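Local coordinates for ribokinase (Giardia lamblia, PDB 6WHJ), which phosphorylates D-ribose at its 5-hydroxyl with ATP, probably with magnesium as the divalent cation, yielding D-ribose 5-phosphate, at the interface of chains A and B. Residues are numbered along the deposited sequence; one frame, centred on the assembly and turned at random. Chains: chain A/B, Ribokinase.

All three contacts belong to one two-fold interface of the ribokinase homodimer. Contacts 1 and 2, their C-alpha centres about 7 Å apart, share A:Tyr104 and B:Val114. Contact 3 lies about 21 Å from contact 1 and 17 Å from contact 2, with the chains exchanged: contacts 1 and 3 are the two symmetry-related copies of one parallel pairing of strands 32-34 and 111-116. Contact 2 holds the stack of A:Tyr104 on its symmetry mate B:Tyr104, at the two-fold. Contacts 2 and 3 lie about 15 and 14 Å from predicted catalytic bases, B:Asp274 and A:Asp274 respectively, so the interface may help shape the active-site surroundings.

Contact 1: the interface of chains A and B. Residues chain A 21, 23, 33-35, 104; chain B 114-116.
Parallel strand pairing between subunits, backed by an apolar core, builds this part of the ribokinase homodimer; in the PfkB family such dimers join through the beta-sheet lids of the two subunits. Strand 32-34 of chain A runs beside strand 111-116 of chain B, and B:Ile115 bonds to this one stretch of chain A through both its N and its O. Its N donates to A:Ile33 O at 2.9 Å, in the carbonyl plane. In return, its O accepts from A:Gly35 N at 2.7 Å, the donor tilted 30° from that carbonyl plane. Water 1 adds an indirect link, lying 2.9 Å from both A:Gly35 O and B:Ile115 O, with a longer approach to the amide oxygen OD1 of A:Asn34.

The two methyls of B:Val114 divide the apolar work. CG1, anti to the backbone N (chi1 -180°), touches A:Val23 CG1 at 3.5 Å and, from a different direction, A:Trp21 CB at 3.7 Å. B:Val114 and A:Trp21 pass each other in opposite directions; CG1 lies near CB and the CG and CD1 end of the indole. CG2 points instead to A:Tyr104 and sits 3.6 Å above the ring plane, displaced from the centre, where it makes a CH-pi contact. A:Ile33 reaches this same methyl with CG1, 3.9 Å from B:Val114 CG2, from a side chain set obliquely to the valine. Further along the strand, B:Ser116 CB lies 4.0 Å from A:Trp21 CD1.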
loop_
_atom_site.group_PDB
_atom_site.type_symbol
_atom_site.label_atom_id
_atom_site.label_comp_id
_atom_site.label_asym_id
_atom_site.label_seq_id
_atom_site.Cartn_x
_atom_site.Cartn_y
_atom_site.Cartn_z
ATOM N N TRP A 21 1.632 -0.194 5.839
ATOM C CA TRP A 21 0.816 0.771 6.562
ATOM C C TRP A 21 0.233 0.079 7.784
ATOM O O TRP A 21 -0.366 -0.995 7.666
ATOM C CB TRP A 21 -0.306 1.331 5.679
ATOM C CG TRP A 21 0.185 2.259 4.625
ATOM C CD1 TRP A 21 0.236 3.612 4.699
ATOM C CD2 TRP A 21 0.723 1.907 3.340
ATOM N NE1 TRP A 21 0.763 4.133 3.545
ATOM C CE2 TRP A 21 1.074 3.109 2.695
ATOM C CE3 TRP A 21 0.939 0.696 2.672
ATOM C CZ2 TRP A 21 1.627 3.141 1.417
ATOM C CZ3 TRP A 21 1.494 0.725 1.404
ATOM C CH2 TRP A 21 1.832 1.940 0.788
ATOM N N VAL A 23 -2.417 0.133 10.754
ATOM C CA VAL A 23 -3.740 0.688 10.980
ATOM C C VAL A 23 -4.350 0.034 12.214
ATOM O O VAL A 23 -3.919 -1.034 12.660
ATOM C CB VAL A 23 -4.648 0.466 9.752
ATOM C CG1 VAL A 23 -4.046 1.135 8.536
ATOM C CG2 VAL A 23 -4.837 -1.018 9.500
ATOM N N ILE A 33 -9.041 5.409 5.377
ATOM C CA ILE A 33 -8.614 5.535 6.759
ATOM C C ILE A 33 -7.171 6.019 6.774
ATOM O O ILE A 33 -6.490 6.056 5.745
ATOM C CB ILE A 33 -8.760 4.221 7.545
ATOM C CG1 ILE A 33 -7.773 3.172 7.023
ATOM C CG2 ILE A 33 -10.202 3.728 7.483
ATOM C CD1 ILE A 33 -7.838 1.876 7.759
ATOM N N ASN A 34 -6.728 6.432 7.963
ATOM C CA ASN A 34 -5.357 6.857 8.218
ATOM C C ASN A 34 -4.537 5.753 8.891
ATOM O O ASN A 34 -5.054 4.941 9.663
ATOM C CB ASN A 34 -5.355 8.124 9.074
ATOM C CG ASN A 34 -5.733 9.356 8.270
ATOM O OD1 ASN A 34 -4.896 9.920 7.566
ATOM N ND2 ASN A 34 -7.005 9.760 8.343
ATOM N N GLY A 35 -3.238 5.746 8.608
ATOM C CA GLY A 35 -2.336 4.786 9.207
ATOM C C GLY A 35 -0.930 5.340 9.295
ATOM O O GLY A 35 -0.670 6.499 8.972
ATOM N N TYR A 104 -1.040 -4.111 4.572
ATOM C CA TYR A 104 -1.776 -3.529 5.692
ATOM C C TYR A 104 -1.607 -4.412 6.923
ATOM O O TYR A 104 -1.932 -5.601 6.877
ATOM C CB TYR A 104 -3.271 -3.402 5.397
ATOM C CG TYR A 104 -3.688 -2.520 4.240
ATOM C CD1 TYR A 104 -2.830 -1.573 3.694
ATOM C CD2 TYR A 104 -4.957 -2.640 3.700
ATOM C CE1 TYR A 104 -3.236 -0.769 2.638
ATOM C CE2 TYR A 104 -5.369 -1.850 2.654
ATOM C CZ TYR A 104 -4.511 -0.918 2.126
ATOM O OH TYR A 104 -4.953 -0.137 1.086
ATOM N N VAL B 114 -5.385 3.762 2.580
ATOM C CA VAL B 114 -4.776 4.072 3.865
ATOM C C VAL B 114 -3.795 5.212 3.635
ATOM O O VAL B 114 -2.852 5.076 2.844
ATOM C CB VAL B 114 -4.060 2.865 4.486
ATOM C CG1 VAL B 114 -3.460 3.272 5.825
ATOM C CG2 VAL B 114 -5.003 1.709 4.659
ATOM N N ILE B 115 -4.018 6.327 4.319
ATOM C CA ILE B 115 -3.171 7.507 4.199
ATOM C C ILE B 115 -2.193 7.542 5.365
ATOM O O ILE B 115 -2.588 7.389 6.529
ATOM C CB ILE B 115 -4.018 8.789 4.161
ATOM C CG1 ILE B 115 -5.019 8.721 3.005
ATOM C CG2 ILE B 115 -3.133 9.996 4.051
ATOM C CD1 ILE B 115 -5.900 9.943 2.876
ATOM N N SER B 116 -0.921 7.775 5.054
ATOM C CA SER B 116 0.090 8.128 6.042
ATOM C C SER B 116 0.338 9.608 5.798
ATOM O O SER B 116 1.038 9.980 4.850
ATOM C CB SER B 116 1.367 7.311 5.873
ATOM O OG SER B 116 2.352 7.683 6.838
HETATM O O HOH W 1 -1.990 9.086 8.796
#

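Contact 2: the interface of chains A and B. Residues chain A 31, 104; chain B 102-104, 112-114.
The phenol rings of A:Tyr104 and B:Tyr104 stack on each other, centroids 4.3 Å apart and planes 17° from parallel. Each ring has the other's CZ over its centre, while the side chains approach from opposite ends. The nearest carbons of the pair are the two CE2 atoms, at 3.5 Å. On its opposite face the A:Tyr104 ring carries the B:Val114 methyl, so it is sandwiched between an aromatic and an aliphatic surface of chain B. At its edge, in the ring plane, lies the carbonyl oxygen of B:Gly102.

That oxygen accepts a hydrogen bond from the phenol: A:Tyr104 OH to B:Gly102 O is 2.6 Å. The donor stands 47° out of the carbonyl plane, so the hydroxyl meets the peptide group from above. With CG anti to its own carbonyl carbon (chi1 -62°), the side chain extends across to strands 99-105 and 111-116 of chain B. Stack and hydrogen bond together should restrict both tilt and sliding of the ring, and A:Tyr104 as a whole loses 87 Å² of surface to the partner in this patch.

Strand 111-116 is also joined to the loop preceding strand 32-34 of chain A. There the backbone amide of B:Ile113 donates to the main-chain carbonyl of A:Gln31, N to O 3.2 Å, in the carbonyl plane.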
loop_
_atom_site.group_PDB
_atom_site.type_symbol
_atom_site.label_atom_id
_atom_site.label_comp_id
_atom_site.label_asym_id
_atom_site.label_seq_id
_atom_site.Cartn_x
_atom_site.Cartn_y
_atom_site.Cartn_z
ATOM N N GLN A 31 -13.548 2.538 1.742
ATOM C CA GLN A 31 -13.218 3.354 2.903
ATOM C C GLN A 31 -11.810 3.941 2.812
ATOM O O GLN A 31 -10.867 3.269 2.384
ATOM C CB GLN A 31 -13.350 2.533 4.192
ATOM C CG GLN A 31 -13.441 3.373 5.461
ATOM C CD GLN A 31 -13.392 2.538 6.735
ATOM O OE1 GLN A 31 -13.006 1.363 6.720
ATOM N NE2 GLN A 31 -13.779 3.150 7.853
ATOM N N TYR A 104 -1.040 -4.111 4.572
ATOM C CA TYR A 104 -1.776 -3.529 5.692
ATOM C C TYR A 104 -1.607 -4.412 6.923
ATOM O O TYR A 104 -1.932 -5.601 6.877
ATOM C CB TYR A 104 -3.271 -3.402 5.397
ATOM C CG TYR A 104 -3.688 -2.520 4.240
ATOM C CD1 TYR A 104 -2.830 -1.573 3.694
ATOM C CD2 TYR A 104 -4.957 -2.640 3.700
ATOM C CE1 TYR A 104 -3.236 -0.769 2.638
ATOM C CE2 TYR A 104 -5.369 -1.850 2.654
ATOM C CZ TYR A 104 -4.511 -0.918 2.126
ATOM O OH TYR A 104 -4.953 -0.137 1.086
ATOM N N GLY B 102 -1.489 4.003 0.521
ATOM C CA GLY B 102 -1.426 2.648 0.015
ATOM C C GLY B 102 -2.816 2.220 -0.403
ATOM O O GLY B 102 -3.718 2.112 0.427
ATOM N N ILE B 103 -2.981 1.966 -1.698
ATOM C CA ILE B 103 -4.298 1.828 -2.304
ATOM C C ILE B 103 -4.413 0.463 -2.967
ATOM O O ILE B 103 -3.507 0.041 -3.694
ATOM C CB ILE B 103 -4.563 2.964 -3.312
ATOM C CG1 ILE B 103 -4.464 4.323 -2.605
ATOM C CG2 ILE B 103 -5.915 2.784 -3.998
ATOM C CD1 ILE B 103 -4.689 5.513 -3.500
ATOM N N TYR B 104 -5.520 -0.227 -2.695
ATOM C CA TYR B 104 -5.935 -1.416 -3.429
ATOM C C TYR B 104 -7.140 -1.075 -4.298
ATOM O O TYR B 104 -8.140 -0.538 -3.804
ATOM C CB TYR B 104 -6.318 -2.570 -2.498
ATOM C CG TYR B 104 -5.244 -3.096 -1.575
ATOM C CD1 TYR B 104 -3.897 -2.821 -1.784
ATOM C CD2 TYR B 104 -5.592 -3.900 -0.496
ATOM C CE1 TYR B 104 -2.927 -3.330 -0.927
ATOM C CE2 TYR B 104 -4.644 -4.404 0.356
ATOM C CZ TYR B 104 -3.318 -4.123 0.140
ATOM O OH TYR B 104 -2.398 -4.642 1.016
ATOM N N MET B 112 -9.525 0.621 -1.511
ATOM C CA MET B 112 -9.171 0.665 -0.103
ATOM C C MET B 112 -8.020 1.650 -0.035
ATOM O O MET B 112 -7.051 1.511 -0.785
ATOM C CB MET B 112 -8.735 -0.692 0.458
ATOM C CG MET B 112 -9.843 -1.704 0.633
ATOM S SD MET B 112 -9.199 -3.290 1.179
ATOM C CE MET B 112 -10.576 -3.936 2.120
ATOM N N ILE B 113 -8.136 2.666 0.814
ATOM C CA ILE B 113 -7.123 3.711 0.902
ATOM C C ILE B 113 -6.691 3.846 2.350
ATOM O O ILE B 113 -7.529 4.033 3.240
ATOM C CB ILE B 113 -7.634 5.062 0.372
ATOM C CG1 ILE B 113 -8.149 4.909 -1.057
ATOM C CG2 ILE B 113 -6.523 6.087 0.401
ATOM C CD1 ILE B 113 -8.649 6.188 -1.656
ATOM N N VAL B 114 -5.385 3.762 2.580
ATOM C CA VAL B 114 -4.776 4.072 3.865
ATOM C C VAL B 114 -3.795 5.212 3.635
ATOM O O VAL B 114 -2.852 5.076 2.844
ATOM C CB VAL B 114 -4.060 2.865 4.486
ATOM C CG1 VAL B 114 -3.460 3.272 5.825
ATOM C CG2 VAL B 114 -5.003 1.709 4.659
#

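Contact 3: the interface of chains A and B. Residues chain A 115, 117, 179; chain B 34.
B:Asn34 meets A:Ile115 along paired backbones and A:Arg179 through its side-chain amide, and the two halves differ in closeness. On the tight side, the residues form a parallel beta bridge, with B:Asn34 CA 3.3 Å from A:Ile115 O. The amide oxygen, B:Asn34 OD1, also lies near A:Ile115, 4.0 Å from its CB. With CG anti to the carbonyl carbon (chi1 -79°), the amide is modelled with its oxygen near A:Ile115 and its nitrogen near A:Arg179.

On the looser side the arginine, its chain folded midway, arrives across the asparagine at about a right angle. B:Asn34 ND2 sits 3.4 Å above one face of the guanidinium, displaced from its centre, and the amide plane is turned 73° from the guanidinium plane. The nearest pair, A:Arg179 NH1 and B:Asn34 ND2, are 3.6 Å apart, a packing contact between two nitrogens. Water 2 bridges the same groups, 3.2 Å from A:Arg179 NH1 and 3.1 Å from B:Asn34 ND2; the angles at the hydrogens are bent, so the water tie is probably modest. A:Glu117 borders the site more distantly, its CB 4.3 Å from B:Asn34 OD1.

In the fold, B:Asn34 ends strand 32-34 and rests against strand 111-116 of chain A, while A:Arg179 reaches in from a loop between strand 170-173 and helix 184-188.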
loop_
_atom_site.group_PDB
_atom_site.type_symbol
_atom_site.label_atom_id
_atom_site.label_comp_id
_atom_site.label_asym_id
_atom_site.label_seq_id
_atom_site.Cartn_x
_atom_site.Cartn_y
_atom_site.Cartn_z
ATOM N N ILE A 115 1.405 -8.457 -3.592
ATOM C CA ILE A 115 2.743 -8.449 -4.176
ATOM C C ILE A 115 2.642 -8.022 -5.631
ATOM O O ILE A 115 1.751 -8.473 -6.362
ATOM C CB ILE A 115 3.423 -9.834 -4.065
ATOM C CG1 ILE A 115 3.469 -10.311 -2.618
ATOM C CG2 ILE A 115 4.832 -9.795 -4.643
ATOM C CD1 ILE A 115 4.126 -11.640 -2.454
ATOM N N GLU A 117 5.083 -8.739 -8.381
ATOM C CA GLU A 117 6.282 -9.579 -8.440
ATOM C C GLU A 117 7.442 -8.881 -9.151
ATOM O O GLU A 117 8.599 -9.020 -8.737
ATOM C CB GLU A 117 5.969 -10.923 -9.103
ATOM C CG GLU A 117 5.815 -10.871 -10.595
ATOM C CD GLU A 117 5.859 -12.246 -11.247
ATOM O OE1 GLU A 117 6.014 -13.258 -10.516
ATOM O OE2 GLU A 117 5.732 -12.299 -12.495
ATOM N N ARG A 179 0.035 -20.765 -3.661
ATOM C CA ARG A 179 -0.248 -20.344 -5.028
ATOM C C ARG A 179 -0.897 -21.522 -5.734
ATOM O O ARG A 179 -0.289 -22.594 -5.833
ATOM C CB ARG A 179 1.027 -19.934 -5.774
ATOM C CG ARG A 179 1.756 -18.721 -5.245
ATOM C CD ARG A 179 1.225 -17.453 -5.893
ATOM N NE ARG A 179 1.425 -17.440 -7.345
ATOM C CZ ARG A 179 2.473 -16.900 -7.964
ATOM N NH1 ARG A 179 3.445 -16.337 -7.265
ATOM N NH2 ARG A 179 2.549 -16.931 -9.288
ATOM N N ASN B 34 -1.426 -11.570 -5.501
ATOM C CA ASN B 34 -0.632 -10.820 -6.466
ATOM C C ASN B 34 -1.439 -9.663 -7.051
ATOM O O ASN B 34 -2.671 -9.698 -7.090
ATOM C CB ASN B 34 -0.107 -11.735 -7.582
ATOM C CG ASN B 34 1.127 -12.542 -7.148
ATOM O OD1 ASN B 34 2.246 -12.024 -7.161
ATOM N ND2 ASN B 34 0.925 -13.795 -6.761
HETATM O O HOH W 2 2.713 -14.881 -4.511
#